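Local coordinates for protein endoglucanase (Clostridium thermocellum, PDB 2E4T) that hydrolyses internal beta-1,4-glucosidic bonds of cellulose and xyloglucan, its family 44 glycoside hydrolase module being the part described here, at residues L72-G77 and G81-P86; S132-V137 and P195-D200; Y224-G229 and G352-I357. All coordinates share one frame; numbering follows the deposited sequence.

From the N terminus, contact 1 comes first. It closes a very short loop of three residues. Segment 72-77 covers the later part of helix 71-75 and the residues after it, and the loop residues 81-86 lead on to helix 88-99. Contact 2 closes a loop of 57 residues. It ties strand 134-138, the middle strand of a small three-stranded sheet, to the loop between helices 190-193 and 204-221. Contact 3 closes the longest loop, 122 residues, and joins two strands of the parallel barrel sheet, 226-232 and 354-360. The three lie in series, so none nests in or crosses another. Contacts 1 and 2 have nearest atoms about 11 Å apart. Contact 3 lies deeper in the fold.

Contact 1 of 3, residues L72-G77 and G81-P86; sequences LLEDGG and GEWSTP
Leu73 packs against the indole of Trp83, and this apolar contact carries most of the joint. Leu73 CB lies over one face of the ring, offset toward the rim. It forms a CH-pi contact 3.8 Å from the centroid of the five-membered ring, 17° off the normal. The two methyl groups extend the cover. Leu73 CD2 is 3.7 Å from Trp83 CD1, and Leu73 CD1 is 3.8 Å from Trp83 CG. CG of Leu73 stands anti to the carbonyl carbon (chi1 -71°), which carries both methyls along the indole. Glu74 adds its aliphatic part, with Glu74 CG 3.8 Å from Trp83 CZ2.

Polar groups find partners nearby rather than across the contact. The carboxylate of Glu74 turns back to the hydroxyl of Thr70. Trp83 NE1 bonds to the carbonyl of Val78, which helps fix the rotation of the indole. Gly77, with positive phi, is the first residue to leave helical angles, in a Schellman motif. Gly77 N bonds to Glu74 O at 3.1 Å. In 81-86, Glu82 to Thr85 form a type I beta turn, closed by Thr85 N to Glu82 O at 3.0 Å.

The contact thus folds the chain back on helix 71-75. Leu73 also touches Ser88 and Val89 of helix 88-99, while Thr85 and Pro86 reach Tyr164 of helix 158-169.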
# COMPACT_ATOMS: atom_id res chain seq x y z
N LEU A 72 1.92 14.80 15.45
CA LEU A 72 2.76 14.29 14.37
C LEU A 72 4.24 14.66 14.59
O LEU A 72 5.12 13.92 14.13
CB LEU A 72 2.28 14.75 12.99
CG LEU A 72 1.01 14.09 12.52
CD1 LEU A 72 0.56 14.71 11.21
CD2 LEU A 72 1.20 12.55 12.35
N LEU A 73 4.52 15.80 15.23
CA LEU A 73 5.87 16.15 15.60
C LEU A 73 6.46 15.12 16.57
O LEU A 73 7.59 14.65 16.44
CB LEU A 73 5.92 17.55 16.24
CG LEU A 73 5.66 18.69 15.26
CD1 LEU A 73 5.20 19.95 16.04
CD2 LEU A 73 6.90 18.95 14.43
N GLU A 74 5.67 14.77 17.59
CA GLU A 74 6.10 13.84 18.61
C GLU A 74 6.23 12.43 18.05
O GLU A 74 7.30 11.79 18.17
CB GLU A 74 5.10 13.87 19.77
CG GLU A 74 5.10 15.17 20.47
CD GLU A 74 3.92 15.21 21.43
OE1 GLU A 74 3.81 14.30 22.30
OE2 GLU A 74 3.07 16.12 21.37
N ASP A 75 5.20 11.95 17.38
CA ASP A 75 5.21 10.58 16.86
C ASP A 75 6.26 10.38 15.79
O ASP A 75 6.82 9.27 15.67
CB ASP A 75 3.86 10.20 16.30
CG ASP A 75 3.82 8.73 15.90
OD1 ASP A 75 3.83 7.89 16.82
OD2 ASP A 75 3.83 8.40 14.71
N GLY A 76 6.54 11.43 15.00
CA GLY A 76 7.56 11.32 13.97
C GLY A 76 8.97 11.48 14.49
O GLY A 76 9.92 11.32 13.70
N GLY A 77 9.18 11.81 15.74
CA GLY A 77 10.52 12.01 16.28
C GLY A 77 11.17 13.30 15.81
O GLY A 77 12.40 13.36 15.68
N GLY A 81 13.75 21.55 18.45
CA GLY A 81 14.30 22.75 17.81
C GLY A 81 13.77 22.97 16.39
O GLY A 81 13.95 24.06 15.86
N GLU A 82 13.12 21.96 15.81
CA GLU A 82 12.56 22.05 14.47
C GLU A 82 11.04 22.10 14.48
O GLU A 82 10.43 22.09 13.40
CB GLU A 82 13.02 20.85 13.65
CG GLU A 82 14.56 20.86 13.41
CD GLU A 82 15.03 22.13 12.65
OE1 GLU A 82 16.06 22.69 13.06
OE2 GLU A 82 14.36 22.61 11.68
N TRP A 83 10.39 22.17 15.66
CA TRP A 83 8.93 22.14 15.70
C TRP A 83 8.30 23.30 14.95
O TRP A 83 7.21 23.13 14.43
CB TRP A 83 8.43 22.05 17.12
CG TRP A 83 8.53 20.68 17.70
CD1 TRP A 83 9.28 19.64 17.23
CD2 TRP A 83 7.81 20.19 18.83
NE1 TRP A 83 9.05 18.48 18.00
CE2 TRP A 83 8.15 18.82 18.99
CE3 TRP A 83 6.91 20.79 19.73
CZ2 TRP A 83 7.59 18.04 19.98
CZ3 TRP A 83 6.36 20.04 20.71
CH2 TRP A 83 6.71 18.67 20.84
N SER A 84 8.95 24.47 14.90
CA SER A 84 8.37 25.59 14.19
C SER A 84 8.93 25.72 12.78
O SER A 84 8.57 26.66 12.09
CB SER A 84 8.63 26.90 14.94
OG SER A 84 10.03 27.10 15.03
N THR A 85 9.77 24.79 12.30
CA THR A 85 10.28 24.87 10.94
C THR A 85 9.25 24.30 9.99
O THR A 85 8.72 23.18 10.25
CB THR A 85 11.58 24.12 10.80
OG1 THR A 85 12.50 24.65 11.74
CG2 THR A 85 12.19 24.17 9.41
N PRO A 86 8.88 25.02 8.92
CA PRO A 86 7.88 24.50 7.99
C PRO A 86 8.22 23.07 7.55
O PRO A 86 9.37 22.74 7.25
CB PRO A 86 7.90 25.48 6.81
CG PRO A 86 8.33 26.80 7.50
CD PRO A 86 9.40 26.34 8.51

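Contact 2 of 3, residues S132-V137 and P195-D200; sequences SRWKEV and PRIHPD
Trp134 meets both Arg196 and Ile197, and it is the one residue of 132-137 that touches the second segment. Before it in sequence, Arg133 points its guanidinium elsewhere, to salt bridges with Asp118 and Glu127. Arg133 CB lies 4.0 Å above the plane of the Trp134 ring, on the face opposite Ile197, so the indole has a neighbour on each side.

At Trp134 the strand begins, and the side chain heads for the loop. CG is anti to the carbonyl carbon (chi1 -59°), and the indole reaches across with its six-membered ring leading. Ile197 CG1 sits over a face of that ring. It makes a CH-pi contact 3.8 Å from the centroid, 26° off the normal. The packing is close, with Ile197 CG1 3.4 Å from Trp134 CH2. Ile197 CD1 lies beyond the rim, 3.7 Å from Trp134 CZ3. The two side chains meet at about a right angle.

Arg196 takes part only through CB and its carbonyl O. Arg196 CB is 3.9 Å from Trp134 CZ2. Arg196 O lies 3.5 Å from Trp134 NE1, but the angle is too poor for a hydrogen bond. The indole N-H instead makes a weak bond to the carbonyl of Glu127. The outer chain of Arg196, modelled in two conformations, leads away.

Farther along, Lys135 NZ bonds to the carbonyl of Asp153, a calcium ligand. Strand 134-138 runs between strands 114-116 and 155-157, and the latter carries the calcium ligand Tyr155. The Trp134 side chain is about 12 Å from the calcium ion. It also packs on Tyr114 and Ser116. The contact joins this small sheet to the loop between helices 190-193 and 204-221, which follow barrel strand 180-183.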
# COMPACT_ATOMS: atom_id res chain seq x y z
N SER A 132 -11.65 30.22 13.75
CA SER A 132 -10.30 30.58 14.16
C SER A 132 -9.42 29.35 14.36
O SER A 132 -8.18 29.48 14.40
CB SER A 132 -10.34 31.36 15.50
OG SER A 132 -10.79 30.55 16.54
N ARG A 133 -10.03 28.16 14.49
CA ARG A 133 -9.24 26.94 14.73
C ARG A 133 -8.64 26.36 13.44
O ARG A 133 -7.87 25.39 13.54
CB ARG A 133 -10.11 25.87 15.40
CG ARG A 133 -10.77 26.36 16.70
CD ARG A 133 -9.81 26.87 17.75
NE ARG A 133 -8.76 25.91 18.08
CZ ARG A 133 -8.92 24.85 18.86
NH1 ARG A 133 -10.11 24.58 19.41
NH2 ARG A 133 -7.88 24.03 19.07
N TRP A 134 -8.98 26.92 12.29
CA TRP A 134 -8.60 26.31 11.01
C TRP A 134 -8.05 27.33 10.07
O TRP A 134 -8.46 28.52 10.08
CB TRP A 134 -9.87 25.68 10.37
CG TRP A 134 -10.54 24.65 11.19
CD1 TRP A 134 -11.70 24.78 11.88
CD2 TRP A 134 -10.08 23.30 11.45
NE1 TRP A 134 -12.03 23.63 12.54
CE2 TRP A 134 -11.04 22.69 12.30
CE3 TRP A 134 -8.93 22.59 11.09
CZ2 TRP A 134 -10.89 21.38 12.73
CZ3 TRP A 134 -8.77 21.30 11.55
CH2 TRP A 134 -9.75 20.71 12.35
N LYS A 135 -7.20 26.86 9.16
CA LYS A 135 -6.80 27.63 7.98
C LYS A 135 -7.37 26.96 6.74
O LYS A 135 -7.38 25.71 6.64
CB LYS A 135 -5.28 27.68 7.86
CG LYS A 135 -4.57 28.31 9.04
CD LYS A 135 -4.97 29.74 9.30
CE LYS A 135 -4.20 30.35 10.48
NZ LYS A 135 -4.65 31.77 10.71
N GLU A 136 -7.88 27.75 5.80
CA GLU A 136 -8.41 27.24 4.57
C GLU A 136 -7.29 26.82 3.62
O GLU A 136 -6.35 27.60 3.42
CB GLU A 136 -9.29 28.33 3.90
CG GLU A 136 -9.95 27.84 2.60
CD GLU A 136 -10.66 28.92 1.84
OE1 GLU A 136 -11.31 29.79 2.48
OE2 GLU A 136 -10.58 28.91 0.57
N VAL A 137 -7.39 25.63 3.05
CA VAL A 137 -6.43 25.19 2.07
C VAL A 137 -6.81 25.68 0.69
O VAL A 137 -7.97 25.53 0.27
CB VAL A 137 -6.35 23.65 2.04
CG1 VAL A 137 -5.46 23.20 0.90
CG2 VAL A 137 -5.79 23.17 3.41
N PRO A 195 -15.32 15.39 10.90
CA PRO A 195 -16.53 16.21 10.72
C PRO A 195 -16.32 17.71 11.02
O PRO A 195 -17.13 18.52 10.57
CB PRO A 195 -17.52 15.57 11.72
CG PRO A 195 -16.62 15.01 12.81
CD PRO A 195 -15.45 14.41 12.00
N ARG A 196 -15.31 18.04 11.83
CA ARG A 196 -15.06 19.45 12.14
C ARG A 196 -14.34 20.17 11.00
O ARG A 196 -14.28 21.42 11.02
CB ARG A 196 -14.25 19.62 13.44
CG ARG A 196 -14.64 18.87 14.66
CD ARG A 196 -15.79 19.40 15.54
NE ARG A 196 -16.48 18.57 16.40
CZ ARG A 196 -17.56 17.89 16.13
NH1 ARG A 196 -18.21 17.73 14.97
NH2 ARG A 196 -17.93 17.21 17.17
N ILE A 197 -13.79 19.40 10.05
CA ILE A 197 -13.24 19.97 8.80
C ILE A 197 -14.25 19.92 7.68
O ILE A 197 -14.41 20.90 6.92
CB ILE A 197 -11.95 19.17 8.40
CG1 ILE A 197 -10.87 19.33 9.45
CG2 ILE A 197 -11.48 19.65 6.99
CD1 ILE A 197 -9.60 18.55 9.18
N HIS A 198 -14.95 18.77 7.54
CA HIS A 198 -15.75 18.49 6.35
C HIS A 198 -17.01 17.78 6.79
O HIS A 198 -17.17 16.56 6.60
CB HIS A 198 -14.94 17.62 5.39
CG HIS A 198 -15.52 17.50 4.03
ND1 HIS A 198 -16.69 16.83 3.74
CD2 HIS A 198 -15.05 17.96 2.85
CE1 HIS A 198 -16.94 16.91 2.43
NE2 HIS A 198 -15.94 17.60 1.88
N PRO A 199 -17.96 18.50 7.40
CA PRO A 199 -19.14 17.87 7.96
C PRO A 199 -20.05 17.17 6.96
O PRO A 199 -20.79 16.25 7.34
CB PRO A 199 -19.89 19.03 8.65
CG PRO A 199 -19.39 20.29 7.92
CD PRO A 199 -17.93 19.96 7.70
N ASP A 200 -20.08 17.65 5.72
CA ASP A 200 -21.01 17.09 4.75
C ASP A 200 -20.41 15.81 4.12
O ASP A 200 -19.19 15.74 3.88
CB ASP A 200 -21.34 18.12 3.67
CG ASP A 200 -22.04 19.36 4.25
OD1 ASP A 200 -22.76 19.21 5.28
OD2 ASP A 200 -21.88 20.45 3.64

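Contact 3 of 3, residues Y224-G229 and G352-I357; sequences YAEIFG and GTKLAI
The parallel beta sheet of the TIM-like barrel supplies both segments. Strands 226-232 and 354-360 are not direct neighbours in it, because strand 279-284 runs between them. The contact is therefore made by side chains that reach past the middle strand. Ile227 and Leu355 pack outward on helices 204-221 and 338-349, so Glu226, Phe228, Lys354 and Ala356 are on the inner side of the barrel. A charged pair lies at the N-terminal start of the strands and an apolar pair farther on.

The apolar pair is Phe228 and Ala356, whose CA atoms, at 8.1 Å, are the closest across the segments. Phe228 CE2 comes within 3.9 Å of Ala356 CB. The methyl approaches the ring obliquely. CG of Phe228 is anti to the carbonyl carbon (chi1 -72°), and this swings the ring toward the other strand. Both residues also touch Val279 of strand 279-284, so the three strands share one packed patch.

The charged pair is Glu226 and Lys354. Lys354 is modelled in two conformers, and the bridge is that of the one described here. In it both side chains are extended beyond CG and cross at about a right angle. Glu226 OE1 takes hydrogen bonds from the hydroxyls of Tyr387 and Tyr104. These should hold the carboxylate in a set orientation and leave OE2 turned to the lysine. Lys354 also touches Tyr387. The salt bridge runs from Lys354 NZ to Glu226 OE2 at 2.8 Å, with the nitrogen nearly in line with the C-O bond.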
# COMPACT_ATOMS: atom_id res chain seq x y z
N TYR A 224 7.18 15.89 -12.60
CA TYR A 224 7.57 14.48 -12.56
C TYR A 224 6.90 13.76 -11.39
O TYR A 224 7.01 12.51 -11.29
CB TYR A 224 9.11 14.37 -12.39
CG TYR A 224 9.78 15.14 -13.49
CD1 TYR A 224 9.86 14.65 -14.77
CD2 TYR A 224 10.31 16.39 -13.26
CE1 TYR A 224 10.45 15.44 -15.80
CE2 TYR A 224 10.92 17.18 -14.24
CZ TYR A 224 10.95 16.71 -15.51
OH TYR A 224 11.53 17.44 -16.52
N ALA A 225 6.24 14.48 -10.49
CA ALA A 225 5.65 13.83 -9.32
C ALA A 225 4.41 13.03 -9.73
O ALA A 225 3.64 13.46 -10.60
CB ALA A 225 5.28 14.90 -8.29
N GLU A 226 4.22 11.90 -9.05
CA GLU A 226 3.06 11.05 -9.32
C GLU A 226 1.94 11.39 -8.35
O GLU A 226 2.19 11.49 -7.14
CB GLU A 226 3.47 9.57 -9.18
CG GLU A 226 4.32 9.16 -10.35
CD GLU A 226 4.79 7.71 -10.29
OE1 GLU A 226 5.19 7.22 -9.21
OE2 GLU A 226 4.76 7.06 -11.34
N ILE A 227 0.74 11.51 -8.90
CA ILE A 227 -0.45 11.78 -8.09
C ILE A 227 -1.23 10.49 -7.89
O ILE A 227 -1.57 9.76 -8.85
CB ILE A 227 -1.33 12.86 -8.81
CG1 ILE A 227 -0.65 14.22 -8.74
CG2 ILE A 227 -2.74 12.87 -8.22
CD1 ILE A 227 -0.73 14.87 -7.29
N PHE A 228 -1.52 10.23 -6.60
CA PHE A 228 -2.24 9.05 -6.14
C PHE A 228 -3.63 9.48 -5.63
O PHE A 228 -3.73 10.45 -4.86
CB PHE A 228 -1.51 8.44 -4.91
CG PHE A 228 -0.21 7.73 -5.19
CD1 PHE A 228 0.87 8.38 -5.76
CD2 PHE A 228 -0.07 6.39 -4.84
CE1 PHE A 228 2.07 7.72 -5.98
CE2 PHE A 228 1.14 5.73 -5.03
CZ PHE A 228 2.22 6.41 -5.63
N GLY A 229 -4.66 8.72 -6.00
CA GLY A 229 -5.96 8.93 -5.41
C GLY A 229 -6.87 7.81 -5.84
O GLY A 229 -6.55 7.05 -6.76
N GLY A 352 -3.00 2.74 -18.58
CA GLY A 352 -1.71 3.28 -18.22
C GLY A 352 -1.64 3.79 -16.76
O GLY A 352 -0.57 4.08 -16.26
N THR A 353 -2.80 3.91 -16.11
CA THR A 353 -2.83 4.25 -14.69
C THR A 353 -2.29 3.06 -13.89
O THR A 353 -2.60 1.91 -14.20
CB THR A 353 -4.27 4.61 -14.29
OG1 THR A 353 -4.74 5.65 -15.16
CG2 THR A 353 -4.39 5.07 -12.86
N LYS A 354 -1.49 3.38 -12.87
CA LYS A 354 -0.93 2.36 -12.02
C LYS A 354 -1.90 2.06 -10.85
O LYS A 354 -2.91 2.77 -10.69
CB LYS A 354 0.44 2.85 -11.46
CG LYS A 354 1.45 3.12 -12.55
CD LYS A 354 2.66 3.95 -12.12
CE LYS A 354 3.64 4.21 -13.20
NZ LYS A 354 4.95 4.65 -12.78
N LEU A 355 -1.61 1.01 -10.08
CA LEU A 355 -2.48 0.61 -8.97
C LEU A 355 -1.65 0.51 -7.68
O LEU A 355 -0.58 -0.14 -7.69
CB LEU A 355 -3.14 -0.74 -9.29
CG LEU A 355 -4.04 -1.32 -8.20
CD1 LEU A 355 -5.23 -0.42 -7.91
CD2 LEU A 355 -4.56 -2.69 -8.63
N ALA A 356 -2.15 1.11 -6.59
CA ALA A 356 -1.46 1.01 -5.31
C ALA A 356 -2.46 0.63 -4.23
O ALA A 356 -3.60 1.09 -4.22
CB ALA A 356 -0.77 2.33 -4.94
N ILE A 357 -1.96 -0.19 -3.28
CA ILE A 357 -2.73 -0.59 -2.09
C ILE A 357 -2.00 0.07 -0.92
O ILE A 357 -1.01 -0.45 -0.41
CB ILE A 357 -2.81 -2.12 -1.93
CG1 ILE A 357 -3.18 -2.82 -3.25
CG2 ILE A 357 -3.75 -2.42 -0.79
CD1 ILE A 357 -4.51 -2.43 -3.86